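Local coordinates for protein putative acetyl xylan esterase (Cellvibrio japonicus, PDB 2W9X) that removes acetyl groups from xylan and, with a large preference, from glucomannan during the breakdown of plant cell wall polysaccharides, at residues Y56-F61 with A137-K142; T67-D72 with G126-P131; N75-I80 with N90-V95; L79-K84 with H107-E112. All blocks are in the same frame, centred on the assembly; numbering follows the deposited sequence.

Contact 1 (Y56-F61 with A137-K142)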
# COMPACT_ATOMS: atom_id res chain seq x y z
N TYR B 56 -15.28 25.08 -3.56
CA TYR B 56 -16.19 25.59 -2.53
C TYR B 56 -15.70 26.86 -1.84
O TYR B 56 -14.49 27.14 -1.81
CB TYR B 56 -16.54 24.51 -1.48
CG TYR B 56 -15.37 23.92 -0.74
CD1 TYR B 56 -14.94 24.47 0.48
CD2 TYR B 56 -14.70 22.79 -1.23
CE1 TYR B 56 -13.86 23.92 1.18
CE2 TYR B 56 -13.62 22.24 -0.54
CZ TYR B 56 -13.21 22.80 0.66
OH TYR B 56 -12.16 22.25 1.35
N PHE B 57 -16.66 27.62 -1.31
CA PHE B 57 -16.40 28.86 -0.57
C PHE B 57 -17.18 28.84 0.75
O PHE B 57 -18.37 28.48 0.78
CB PHE B 57 -16.84 30.08 -1.40
CG PHE B 57 -16.22 30.14 -2.77
CD1 PHE B 57 -15.02 30.84 -2.98
CD2 PHE B 57 -16.83 29.52 -3.85
CE1 PHE B 57 -14.45 30.89 -4.24
CE2 PHE B 57 -16.26 29.58 -5.12
CZ PHE B 57 -15.07 30.26 -5.31
N GLU B 58 -16.50 29.20 1.84
CA GLU B 58 -17.10 29.19 3.17
C GLU B 58 -16.99 30.54 3.84
O GLU B 58 -16.01 31.27 3.63
CB GLU B 58 -16.48 28.12 4.06
CG GLU B 58 -16.88 26.70 3.69
CD GLU B 58 -16.07 25.66 4.41
OE1 GLU B 58 -16.67 24.89 5.18
OE2 GLU B 58 -14.83 25.60 4.21
N THR B 59 -18.01 30.87 4.64
CA THR B 59 -17.97 32.06 5.50
C THR B 59 -18.76 31.87 6.80
O THR B 59 -19.54 30.91 6.94
CB THR B 59 -18.41 33.34 4.76
OG1 THR B 59 -17.97 34.48 5.50
CG2 THR B 59 -19.92 33.42 4.57
N ALA B 60 -18.56 32.79 7.75
CA ALA B 60 -19.18 32.73 9.07
C ALA B 60 -19.38 34.14 9.60
O ALA B 60 -18.49 34.99 9.48
CB ALA B 60 -18.32 31.90 10.03
N PHE B 61 -20.55 34.38 10.20
CA PHE B 61 -20.89 35.72 10.70
C PHE B 61 -22.04 35.71 11.70
O PHE B 61 -22.90 34.82 11.68
CB PHE B 61 -21.23 36.65 9.54
CG PHE B 61 -22.49 36.28 8.81
CD1 PHE B 61 -22.51 35.22 7.91
CD2 PHE B 61 -23.66 36.99 9.03
CE1 PHE B 61 -23.67 34.87 7.24
CE2 PHE B 61 -24.84 36.65 8.37
CZ PHE B 61 -24.84 35.59 7.47
N ALA B 137 -14.97 33.21 13.01
CA ALA B 137 -13.88 32.29 12.68
C ALA B 137 -14.24 31.40 11.50
O ALA B 137 -15.28 30.73 11.49
CB ALA B 137 -13.49 31.45 13.90
N LEU B 138 -13.37 31.43 10.49
CA LEU B 138 -13.45 30.52 9.36
C LEU B 138 -12.85 29.17 9.78
O LEU B 138 -12.18 29.10 10.81
CB LEU B 138 -12.68 31.10 8.17
CG LEU B 138 -13.40 32.06 7.21
CD1 LEU B 138 -14.54 32.80 7.86
CD2 LEU B 138 -12.38 33.04 6.64
N PRO B 139 -13.10 28.10 9.00
CA PRO B 139 -12.50 26.80 9.29
C PRO B 139 -10.97 26.82 9.17
O PRO B 139 -10.43 27.35 8.19
CB PRO B 139 -13.11 25.88 8.23
CG PRO B 139 -14.34 26.60 7.76
CD PRO B 139 -13.99 28.03 7.82
N LYS B 140 -10.31 26.26 10.17
CA LYS B 140 -8.85 26.14 10.20
C LYS B 140 -8.49 24.66 10.12
O LYS B 140 -7.99 24.07 11.08
N ARG B 141 -8.74 24.06 8.97
CA ARG B 141 -8.53 22.62 8.79
C ARG B 141 -7.05 22.30 8.58
O ARG B 141 -6.42 22.83 7.65
CB ARG B 141 -9.39 22.09 7.63
CG ARG B 141 -10.82 22.55 7.70
CD ARG B 141 -11.72 21.86 6.69
NE ARG B 141 -13.12 22.15 7.00
CZ ARG B 141 -13.89 22.99 6.32
NH1 ARG B 141 -13.41 23.62 5.25
NH2 ARG B 141 -15.15 23.21 6.71
N LYS B 142 -6.48 21.47 9.45
CA LYS B 142 -5.08 21.08 9.35
C LYS B 142 -4.94 19.99 8.30
O LYS B 142 -3.95 19.94 7.57
CB LYS B 142 -4.54 20.59 10.70

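Contact 2 (T67-D72 with G126-P131)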
# COMPACT_ATOMS: atom_id res chain seq x y z
N THR B 67 -25.88 38.10 0.97
CA THR B 67 -26.02 38.06 -0.48
C THR B 67 -24.78 37.40 -1.08
O THR B 67 -23.65 37.65 -0.66
CB THR B 67 -26.22 39.47 -1.09
OG1 THR B 67 -27.47 40.01 -0.65
CG2 THR B 67 -26.21 39.44 -2.62
N LEU B 68 -25.03 36.53 -2.05
CA LEU B 68 -23.97 35.93 -2.84
C LEU B 68 -23.96 36.62 -4.19
O LEU B 68 -24.99 36.67 -4.87
CB LEU B 68 -24.22 34.43 -3.01
CG LEU B 68 -23.81 33.43 -1.93
CD1 LEU B 68 -24.58 33.57 -0.63
CD2 LEU B 68 -24.01 32.03 -2.49
N LYS B 69 -22.81 37.18 -4.57
CA LYS B 69 -22.65 37.77 -5.89
C LYS B 69 -22.05 36.73 -6.82
O LYS B 69 -20.94 36.23 -6.58
CB LYS B 69 -21.73 38.99 -5.84
CG LYS B 69 -22.30 40.21 -5.14
CD LYS B 69 -21.40 41.41 -5.37
CE LYS B 69 -21.76 42.20 -6.63
NZ LYS B 69 -22.85 43.19 -6.40
N PHE B 70 -22.77 36.43 -7.89
CA PHE B 70 -22.35 35.43 -8.87
C PHE B 70 -21.99 36.07 -10.21
O PHE B 70 -22.55 37.10 -10.58
CB PHE B 70 -23.50 34.46 -9.16
CG PHE B 70 -23.69 33.39 -8.12
CD1 PHE B 70 -22.82 32.30 -8.04
CD2 PHE B 70 -24.79 33.43 -7.26
CE1 PHE B 70 -23.02 31.30 -7.10
CE2 PHE B 70 -25.00 32.43 -6.32
CZ PHE B 70 -24.12 31.36 -6.24
N ASP B 71 -21.06 35.45 -10.93
CA ASP B 71 -20.94 35.61 -12.38
C ASP B 71 -20.66 34.23 -12.95
O ASP B 71 -19.52 33.90 -13.32
CB ASP B 71 -19.85 36.62 -12.76
CG ASP B 71 -19.91 37.01 -14.25
OD1 ASP B 71 -20.96 36.81 -14.90
OD2 ASP B 71 -18.91 37.54 -14.78
N ASP B 72 -21.71 33.41 -12.99
CA ASP B 72 -21.57 32.01 -13.36
C ASP B 72 -22.87 31.44 -13.96
O ASP B 72 -23.83 31.13 -13.22
CB ASP B 72 -21.14 31.20 -12.13
CG ASP B 72 -20.68 29.79 -12.47
OD1 ASP B 72 -21.10 29.23 -13.51
OD2 ASP B 72 -19.88 29.24 -11.68
N GLY B 126 -18.23 36.79 -4.17
CA GLY B 126 -18.18 36.95 -2.71
C GLY B 126 -19.48 36.92 -1.92
O GLY B 126 -20.58 36.90 -2.49
N PHE B 127 -19.32 36.92 -0.59
CA PHE B 127 -20.41 36.96 0.39
C PHE B 127 -20.57 38.37 0.95
O PHE B 127 -19.69 38.86 1.67
CB PHE B 127 -20.10 36.01 1.56
CG PHE B 127 -19.98 34.56 1.18
CD1 PHE B 127 -21.11 33.78 0.97
CD2 PHE B 127 -18.73 33.96 1.07
CE1 PHE B 127 -21.00 32.43 0.63
CE2 PHE B 127 -18.61 32.61 0.74
CZ PHE B 127 -19.75 31.84 0.51
N TYR B 128 -21.71 39.01 0.65
CA TYR B 128 -21.97 40.40 1.03
C TYR B 128 -23.04 40.54 2.13
O TYR B 128 -24.00 39.76 2.18
CB TYR B 128 -22.34 41.23 -0.21
CG TYR B 128 -21.13 41.59 -1.04
CD1 TYR B 128 -20.70 42.91 -1.14
CD2 TYR B 128 -20.39 40.61 -1.72
CE1 TYR B 128 -19.57 43.25 -1.89
CE2 TYR B 128 -19.26 40.94 -2.47
CZ TYR B 128 -18.86 42.26 -2.56
OH TYR B 128 -17.75 42.59 -3.30
N THR B 129 -22.85 41.54 3.01
CA THR B 129 -23.71 41.71 4.19
C THR B 129 -24.00 43.19 4.49
O THR B 129 -23.62 44.09 3.73
CB THR B 129 -23.06 41.10 5.47
OG1 THR B 129 -22.12 40.07 5.10
CG2 THR B 129 -24.13 40.51 6.40
N ASP B 130 -24.71 43.39 5.60
CA ASP B 130 -24.88 44.69 6.23
C ASP B 130 -23.62 44.98 7.07
O ASP B 130 -23.11 44.07 7.74
CB ASP B 130 -26.13 44.68 7.12
N PRO B 131 -23.13 46.23 7.05
CA PRO B 131 -21.85 46.58 7.70
C PRO B 131 -21.80 46.35 9.22
O PRO B 131 -20.71 46.32 9.80
CB PRO B 131 -21.70 48.07 7.39
CG PRO B 131 -22.61 48.33 6.24
CD PRO B 131 -23.76 47.40 6.42

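Contact 3 (N75-I80 with N90-V95)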
# COMPACT_ATOMS: atom_id res chain seq x y z
N ASN B 75 -22.39 26.60 -14.06
CA ASN B 75 -22.49 25.59 -13.01
C ASN B 75 -23.83 25.51 -12.29
O ASN B 75 -24.57 26.49 -12.22
CB ASN B 75 -21.40 25.83 -11.96
CG ASN B 75 -20.02 25.59 -12.50
OD1 ASN B 75 -19.24 26.54 -12.70
ND2 ASN B 75 -19.71 24.33 -12.77
N ILE B 76 -24.12 24.33 -11.76
CA ILE B 76 -25.11 24.18 -10.70
C ILE B 76 -24.33 24.16 -9.39
O ILE B 76 -23.23 23.59 -9.33
CB ILE B 76 -25.96 22.87 -10.84
CG1 ILE B 76 -26.50 22.71 -12.27
CG2 ILE B 76 -27.10 22.85 -9.82
CD1 ILE B 76 -27.23 21.36 -12.53
N PHE B 77 -24.89 24.81 -8.37
CA PHE B 77 -24.28 24.88 -7.04
C PHE B 77 -25.27 24.37 -6.03
O PHE B 77 -26.48 24.40 -6.27
CB PHE B 77 -23.98 26.34 -6.64
CG PHE B 77 -22.97 27.03 -7.50
CD1 PHE B 77 -21.62 27.03 -7.14
CD2 PHE B 77 -23.36 27.70 -8.65
CE1 PHE B 77 -20.67 27.69 -7.92
CE2 PHE B 77 -22.42 28.37 -9.44
CZ PHE B 77 -21.08 28.36 -9.07
N ARG B 78 -24.77 23.94 -4.88
CA ARG B 78 -25.61 23.91 -3.70
C ARG B 78 -25.09 24.85 -2.61
O ARG B 78 -23.87 25.09 -2.49
CB ARG B 78 -25.88 22.48 -3.21
CG ARG B 78 -24.70 21.77 -2.60
CD ARG B 78 -24.97 20.28 -2.39
NE ARG B 78 -23.86 19.70 -1.64
CZ ARG B 78 -23.76 18.43 -1.27
NH1 ARG B 78 -22.71 18.04 -0.58
NH2 ARG B 78 -24.71 17.55 -1.61
N LEU B 79 -26.03 25.40 -1.85
CA LEU B 79 -25.73 26.31 -0.75
C LEU B 79 -26.14 25.68 0.57
O LEU B 79 -27.28 25.28 0.75
CB LEU B 79 -26.45 27.65 -0.96
CG LEU B 79 -26.29 28.78 0.06
CD1 LEU B 79 -24.87 29.28 0.08
CD2 LEU B 79 -27.23 29.92 -0.30
N ILE B 80 -25.18 25.60 1.49
CA ILE B 80 -25.43 24.96 2.78
C ILE B 80 -25.32 25.99 3.91
O ILE B 80 -24.23 26.46 4.24
CB ILE B 80 -24.47 23.77 3.01
CG1 ILE B 80 -24.54 22.79 1.83
CG2 ILE B 80 -24.78 23.07 4.33
CD1 ILE B 80 -23.42 21.74 1.79
N ASN B 90 -28.95 26.99 -9.67
CA ASN B 90 -28.73 26.46 -11.01
C ASN B 90 -28.38 27.54 -12.04
O ASN B 90 -29.24 28.32 -12.44
CB ASN B 90 -30.00 25.71 -11.44
CG ASN B 90 -29.82 24.93 -12.73
OD1 ASN B 90 -29.30 25.45 -13.72
ND2 ASN B 90 -30.28 23.68 -12.73
N LYS B 91 -27.11 27.57 -12.47
CA LYS B 91 -26.64 28.60 -13.42
C LYS B 91 -27.19 30.00 -13.10
O LYS B 91 -27.92 30.59 -13.91
CB LYS B 91 -26.99 28.22 -14.85
CG LYS B 91 -26.35 26.94 -15.32
CD LYS B 91 -26.73 26.65 -16.75
CE LYS B 91 -25.91 25.51 -17.27
NZ LYS B 91 -26.13 25.27 -18.71
N PRO B 92 -26.85 30.54 -11.91
CA PRO B 92 -27.38 31.84 -11.47
C PRO B 92 -27.07 33.00 -12.43
O PRO B 92 -27.82 33.97 -12.49
CB PRO B 92 -26.68 32.06 -10.13
CG PRO B 92 -25.44 31.21 -10.21
CD PRO B 92 -25.92 29.98 -10.91
N GLY B 93 -25.96 32.89 -13.16
CA GLY B 93 -25.53 33.93 -14.09
C GLY B 93 -24.86 35.10 -13.40
O GLY B 93 -24.22 34.93 -12.36
N LYS B 94 -25.01 36.29 -13.98
CA LYS B 94 -24.49 37.51 -13.39
C LYS B 94 -25.59 38.14 -12.54
O LYS B 94 -26.37 38.95 -13.04
CB LYS B 94 -24.02 38.48 -14.48
CG LYS B 94 -23.19 39.65 -13.99
CD LYS B 94 -22.49 40.33 -15.16
CE LYS B 94 -21.29 41.12 -14.70
NZ LYS B 94 -20.65 41.85 -15.84
N VAL B 95 -25.67 37.73 -11.28
CA VAL B 95 -26.73 38.18 -10.37
C VAL B 95 -26.24 38.32 -8.93
O VAL B 95 -25.20 37.76 -8.54
CB VAL B 95 -27.98 37.24 -10.37
CG1 VAL B 95 -28.69 37.24 -11.72
CG2 VAL B 95 -27.61 35.81 -9.94

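Contact 4 (L79-K84 with H107-E112)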
# COMPACT_ATOMS: atom_id res chain seq x y z
N LEU B 79 -26.03 25.40 -1.85
CA LEU B 79 -25.73 26.31 -0.75
C LEU B 79 -26.14 25.68 0.57
O LEU B 79 -27.28 25.28 0.75
CB LEU B 79 -26.45 27.65 -0.96
CG LEU B 79 -26.29 28.78 0.06
CD1 LEU B 79 -24.87 29.28 0.08
CD2 LEU B 79 -27.23 29.92 -0.30
N ILE B 80 -25.18 25.60 1.49
CA ILE B 80 -25.43 24.96 2.78
C ILE B 80 -25.32 25.99 3.91
O ILE B 80 -24.23 26.46 4.24
CB ILE B 80 -24.47 23.77 3.01
CG1 ILE B 80 -24.54 22.79 1.83
CG2 ILE B 80 -24.78 23.07 4.33
CD1 ILE B 80 -23.42 21.74 1.79
N VAL B 81 -26.48 26.34 4.48
CA VAL B 81 -26.57 27.29 5.59
C VAL B 81 -26.75 26.51 6.89
O VAL B 81 -27.76 25.82 7.07
CB VAL B 81 -27.74 28.29 5.37
CG1 VAL B 81 -27.87 29.26 6.55
CG2 VAL B 81 -27.53 29.08 4.09
N ASP B 82 -25.77 26.62 7.79
CA ASP B 82 -25.78 25.96 9.11
C ASP B 82 -26.03 24.43 9.08
O ASP B 82 -25.24 23.66 8.52
CB ASP B 82 -26.75 26.67 10.06
CG ASP B 82 -26.35 28.11 10.31
OD1 ASP B 82 -25.18 28.35 10.67
OD2 ASP B 82 -27.21 29.01 10.16
N ASP B 83 -27.13 24.02 9.70
CA ASP B 83 -27.49 22.60 9.78
C ASP B 83 -28.66 22.25 8.85
O ASP B 83 -29.26 21.18 8.97
CB ASP B 83 -27.80 22.23 11.24
CG ASP B 83 -28.24 23.43 12.06
OD1 ASP B 83 -29.44 23.79 12.03
OD2 ASP B 83 -27.37 24.02 12.76
N LYS B 84 -28.96 23.16 7.92
CA LYS B 84 -30.10 23.03 7.02
C LYS B 84 -29.75 22.21 5.79
O LYS B 84 -28.58 22.07 5.45
CB LYS B 84 -30.62 24.40 6.59
CG LYS B 84 -31.35 25.19 7.66
CD LYS B 84 -31.81 26.51 7.10
CE LYS B 84 -32.30 27.43 8.20
NZ LYS B 84 -32.14 28.85 7.80
N HIS B 107 -23.92 32.29 12.18
CA HIS B 107 -24.15 31.46 10.99
C HIS B 107 -22.87 30.98 10.30
O HIS B 107 -21.89 31.71 10.21
CB HIS B 107 -25.00 32.22 9.98
CG HIS B 107 -26.29 32.72 10.53
ND1 HIS B 107 -27.45 31.99 10.48
CD2 HIS B 107 -26.59 33.88 11.17
CE1 HIS B 107 -28.42 32.68 11.06
NE2 HIS B 107 -27.93 33.83 11.48
N ARG B 108 -22.92 29.74 9.80
CA ARG B 108 -21.88 29.19 8.93
C ARG B 108 -22.51 28.91 7.57
O ARG B 108 -23.59 28.31 7.50
CB ARG B 108 -21.25 27.92 9.52
CG ARG B 108 -20.41 28.18 10.78
CD ARG B 108 -19.57 27.00 11.22
NE ARG B 108 -20.35 25.97 11.91
CZ ARG B 108 -20.60 24.75 11.43
NH1 ARG B 108 -20.14 24.39 10.23
NH2 ARG B 108 -21.32 23.89 12.14
N VAL B 109 -21.85 29.35 6.49
CA VAL B 109 -22.38 29.18 5.13
C VAL B 109 -21.33 28.59 4.17
O VAL B 109 -20.23 29.12 4.05
CB VAL B 109 -22.92 30.51 4.55
CG1 VAL B 109 -23.42 30.32 3.13
CG2 VAL B 109 -24.04 31.08 5.43
N ARG B 110 -21.70 27.51 3.49
CA ARG B 110 -20.83 26.80 2.54
C ARG B 110 -21.50 26.71 1.17
O ARG B 110 -22.60 26.16 1.04
CB ARG B 110 -20.53 25.40 3.08
CG ARG B 110 -19.55 24.56 2.25
CD ARG B 110 -19.27 23.24 2.94
NE ARG B 110 -18.40 22.37 2.14
CZ ARG B 110 -17.12 22.11 2.42
NH1 ARG B 110 -16.53 22.64 3.49
NH2 ARG B 110 -16.44 21.30 1.63
N LEU B 111 -20.85 27.27 0.15
CA LEU B 111 -21.32 27.18 -1.23
C LEU B 111 -20.46 26.16 -1.97
O LEU B 111 -19.22 26.23 -1.89
CB LEU B 111 -21.23 28.55 -1.91
CG LEU B 111 -21.36 28.66 -3.44
CD1 LEU B 111 -22.82 28.57 -3.88
CD2 LEU B 111 -20.71 29.94 -3.96
N GLU B 112 -21.09 25.22 -2.68
CA GLU B 112 -20.35 24.17 -3.41
C GLU B 112 -20.72 24.07 -4.88
O GLU B 112 -21.90 24.00 -5.23
CB GLU B 112 -20.54 22.79 -2.75
CG GLU B 112 -20.08 22.70 -1.29
CD GLU B 112 -20.39 21.38 -0.62
OE1 GLU B 112 -21.25 20.60 -1.10
OE2 GLU B 112 -19.76 21.11 0.42

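Contact 1 (Y56-F61 with A137-K142)
Glu58 and Arg141 meet tip to tip, and their paired charges form the polar core of the contact between strand 56-61 and the irregular segment 137-142; Leu138 is the next largest contributor. Arg141 grips the carboxylate end-on: NH1 lies 2.6 Å from Glu58 OE2, and NH2 lies 2.7 Å from Glu58 OE1. Each oxygen offers its syn lone pair, and the carboxylate and guanidinium planes are only 15° apart, so both bonds can be nearly straight. Long chains suit this reach. Arg141 runs extended from CG to NE, and Glu58 is extended beyond CG. Pro139 CB lies over the centre of the Arg141 guanidinium, 3.5 Å from its plane, and Pro139 CG comes 3.7 Å from Glu58 OE2.

Farther along the strand, small apolar groups pack against one another and against backbone. Leu138 CD1 lies 4.5 Å from Ala60 CB and 4.0 Å from Ala60 N, a buried amide with no partner in the model, while the small Ala60 lets its CB come within 3.6 Å of Ala137 O.

Both charged groups have further partners. Glu58 OE1 also bridges to Arg110, and Arg141 binds Asp189 through NE and Asp191 through NH1. Acids and bases thus alternate from the N-terminal β-sandwich toward the GDSL-like hydrolase domain. Such a network would be expected to keep Glu58 ionised and to tie the connecting segment to both domains.

Contact 2 (T67-D72 with G126-P131)
Thr67 and Tyr128 form a hydrogen-bonded pair of two antiparallel neighbours in the five-stranded sheet of the N-terminal β-sandwich. Tyr128 N reaches Thr67 O at 2.7 Å, the return bond runs from Thr67 N to Tyr128 O, and Lys69 N bonds to Gly126 O. The strand directions are 144° apart, well short of exactly antiparallel.

The buried side faces the sandwich core. There Leu68 and Phe127, a non-hydrogen-bonded pair, lie side by side pointing the same way, with Leu68 CD1 3.8 Å from Phe127 CD1. Their bulky apolar groups suit a face that also meets Leu111 and Val109 of the opposing sheet.

The outer face, bearing Thr67, Lys69 and Tyr128, is partly exposed to solvent, yet Lys69 and Tyr128 pack closely even there. Threonine, branched at CB, suits an outward strand position; its CB lies 4.4 Å from Tyr128 CB. Gly126, with phi at 110°, adopts a backbone shape that suits a residue lacking CB. Lys69 NZ, too far from the tyrosine ring for more than a weak cation-pi attraction, goes on to a salt bridge with Asp96. Lys69 CG and CD lie against the ring, and CD makes a CH-pi contact over one face, offset toward the rim and 3.6 Å from Tyr128 CE2.

Contact 3 (N75-I80 with N90-V95)
The ring of Phe77 takes Pro92 at its edge, near the ring plane: Pro92 CD lies 4.1 Å from Phe77 CD2 and equally far from CE2. Neither face of the ring receives an atom from segment 90-95. The two side chains cross at about a right angle, so a methylene corner of the proline abuts the aromatic rim. Beyond the pair, the ring also meets that of Phe70, their planes about 45° apart.

The amide of Asn90 is the second flat group, and here the neighbour is aliphatic. Ile76 and Asn90 form an antiparallel non-hydrogen-bonded pair whose side chains run side by side, with Asn90 ND2 3.8 Å from Ile76 CD1. The asparagine sets CG anti to its backbone N (chi1 -171°), alongside the isoleucine; a polar end suits this exposed margin.

One backbone bond ties the segments, from Lys91 N to Asn75 O at 2.8 Å. It is bent, with an angle of 139° at the hydrogen. Lys91 CG packs 3.6 Å from the same Asn75 O, but the long chain then leads away toward solvent.

This is the open end of the hairpin made by strands 76-81 and 87-93. Strand 108-113 borders 76-81 along its other side, while Gly93 and Val95 bond to strand 67-72, carrying the chain round a corner at Lys94 into the second sheet.

Contact 4 (L79-K84 with H107-E112)
Leu79 and Val109 pack obliquely on the inner face of an antiparallel pair, strands 76-81 and 108-113, in the N-terminal β-sandwich. Leu79 CG is anti to its backbone N (chi1 180°), and beyond it CD1 projects as a bump into the hollow between Val109 CG1, at 3.5 Å, and Leu111 CB, at 4.2 Å. Val81 adds a shallower bump, with CG2 against Val109 CG2. Branched apolar side chains suit this face, where they pack against one another and against Leu68, Phe124 and Phe127 of the other sheet.

On the opposite face, Ile80 pairs with Arg110 through two backbone bonds. Ile80 CD1 fits against the carboxylate of Glu112, 3.8 Å from OE1. Arg110 is extended from CG to NE, its far end leads away from Ile80, and its NE bonds to Glu112 OE2 at the anti lone pair. Arg110 NH2 also bonds to the hydroxyl of Tyr192, and Glu112 bridges to Arg78 and Lys186.

Where strand 76-81 ends, a type II' turn from Val81 to Lys84 swings Asp82 against the partner strand. Asp82 N bonds to Arg108 O, and the aspartate carboxylate, one carbon beyond CB, can take the Arg108 amide on OD1 and the His107 ring on OD2. Both oxygens are met on the syn side: Asp82 OD1 receives Arg108 N at 2.8 Å, the donor standing 35° out of the carboxylate plane, and His107 ND1 meets the lone pair of Asp82 OD2 at 3.0 Å.

In the fold
All four contacts involve the N-terminal β-sandwich. Contacts 3 and 4 share Leu79 and Ile80, so strand 76-81 is held along both sides. Strand 56-61 of contact 1, whose centre is 11 Å from that of contact 4, is in the same sheet, and segment 137-142 lies against it: Glu58 OE1 meets Arg110 NH1 at 2.8 Å. Contact 2 lies in the facing sheet and closes the core, with Leu68 CD2 3.9 Å from Leu79 CD1. It joins contact 3 through the bond from Gly93 N to Asp72 O, 2.8 Å long. None of the contacts lies at the annotated catalytic sites, among them Ser151, the inferred nucleophile. Contact 1 reaches the catalytic domain through Asp191, on strand 191-196 of its parallel sheet.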